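Local coordinates for cutm, flavoprotein of carbon monoxide dehydrogenase (Hydrogenophaga pseudoflava, PDB 1FFV) that carries the FAD of carbon monoxide dehydrogenase and probably passes electrons from CO oxidation on to an external acceptor, at residues Val18-Leu21 / Gly22-Ser26. Numbering follows the deposited sequence.
Sequences VALL and GQLGS
Leu20 CD2 lies over one face of the Gln23 amide, at its NE2 end, 4.4 Å from Gln23 NE2. The Gln23 chain is extended, with CG anti to the backbone N (chi1 175°). The carbonyl of Ala19 takes the Gln23 N-H nearly end-on, with Ala19 O 2.8 Å from Gln23 N. Gln23 CB also rests 3.4 Å from Ala19 O. Leu24 N donates to Leu20 O, 2.8 Å away. Leu24 CB and CG both lie against Leu20 O, CG at 3.3 Å. Leu24 CD1 reaches back along the helix to Leu20 CB, 4.3 Å away, a loose apolar contact one turn apart. Gly22 N bonds to Val18 O in the same i to i+4 pattern. The last bond is more bent: Gly25 N meets Leu21 O at 2.8 Å from above the carbonyl plane, with an N-H...O angle of 139°. Gly25 is the first residue to leave helical angles, with positive phi (72°). Leu20 and Leu24 pack on His9 of strand 7-9. Leu20 and Leu21 touch Ile52 of strand 50-53, while Val18 and Leu21 reach Val166 of strand 166-173, so the helix packs on these three strands within the FAD-binding region.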
# COMPACT_ATOMS: atom_id res chain seq x y z
N VAL C 18 -23.66 15.03 -44.90
CA VAL C 18 -23.28 15.02 -46.31
C VAL C 18 -22.29 16.15 -46.61
O VAL C 18 -21.32 15.95 -47.35
CB VAL C 18 -24.53 15.16 -47.22
CG1 VAL C 18 -24.12 15.39 -48.67
CG2 VAL C 18 -25.39 13.91 -47.10
N ALA C 19 -22.52 17.32 -46.04
CA ALA C 19 -21.64 18.47 -46.24
C ALA C 19 -20.23 18.13 -45.74
O ALA C 19 -19.25 18.36 -46.46
CB ALA C 19 -22.18 19.69 -45.49
N LEU C 20 -20.14 17.58 -44.53
CA LEU C 20 -18.86 17.19 -43.93
C LEU C 20 -18.13 16.16 -44.79
O LEU C 20 -16.91 16.24 -44.95
CB LEU C 20 -19.07 16.64 -42.52
CG LEU C 20 -19.43 17.64 -41.43
CD1 LEU C 20 -19.86 16.89 -40.19
CD2 LEU C 20 -18.24 18.55 -41.12
N LEU C 21 -18.87 15.20 -45.35
CA LEU C 21 -18.28 14.19 -46.21
C LEU C 21 -17.64 14.85 -47.43
O LEU C 21 -16.53 14.49 -47.83
CB LEU C 21 -19.35 13.19 -46.68
CG LEU C 21 -19.75 12.08 -45.72
CD1 LEU C 21 -20.95 11.34 -46.28
CD2 LEU C 21 -18.58 11.13 -45.50
N GLY C 22 -18.36 15.83 -47.99
CA GLY C 22 -17.87 16.54 -49.16
C GLY C 22 -16.68 17.42 -48.83
O GLY C 22 -15.71 17.50 -49.60
N GLN C 23 -16.74 18.07 -47.67
CA GLN C 23 -15.68 18.96 -47.21
C GLN C 23 -14.39 18.23 -46.81
O GLN C 23 -13.29 18.65 -47.18
CB GLN C 23 -16.19 19.79 -46.03
CG GLN C 23 -15.14 20.68 -45.38
CD GLN C 23 -15.62 21.25 -44.06
OE1 GLN C 23 -14.82 21.40 -43.13
NE2 GLN C 23 -16.92 21.56 -43.97
N LEU C 24 -14.55 17.15 -46.06
CA LEU C 24 -13.41 16.36 -45.57
C LEU C 24 -12.88 15.33 -46.57
O LEU C 24 -11.71 14.95 -46.52
CB LEU C 24 -13.78 15.69 -44.24
CG LEU C 24 -14.22 16.67 -43.15
CD1 LEU C 24 -14.87 15.94 -41.99
CD2 LEU C 24 -13.04 17.51 -42.68
N GLY C 25 -13.76 14.86 -47.46
CA GLY C 25 -13.35 13.89 -48.46
C GLY C 25 -13.08 12.49 -47.95
O GLY C 25 -13.54 12.11 -46.87
N SER C 26 -12.30 11.73 -48.72
CA SER C 26 -11.93 10.35 -48.42
C SER C 26 -11.25 10.11 -47.08
O SER C 26 -11.13 8.97 -46.63
CB SER C 26 -11.05 9.79 -49.54
OG SER C 26 -9.92 10.64 -49.72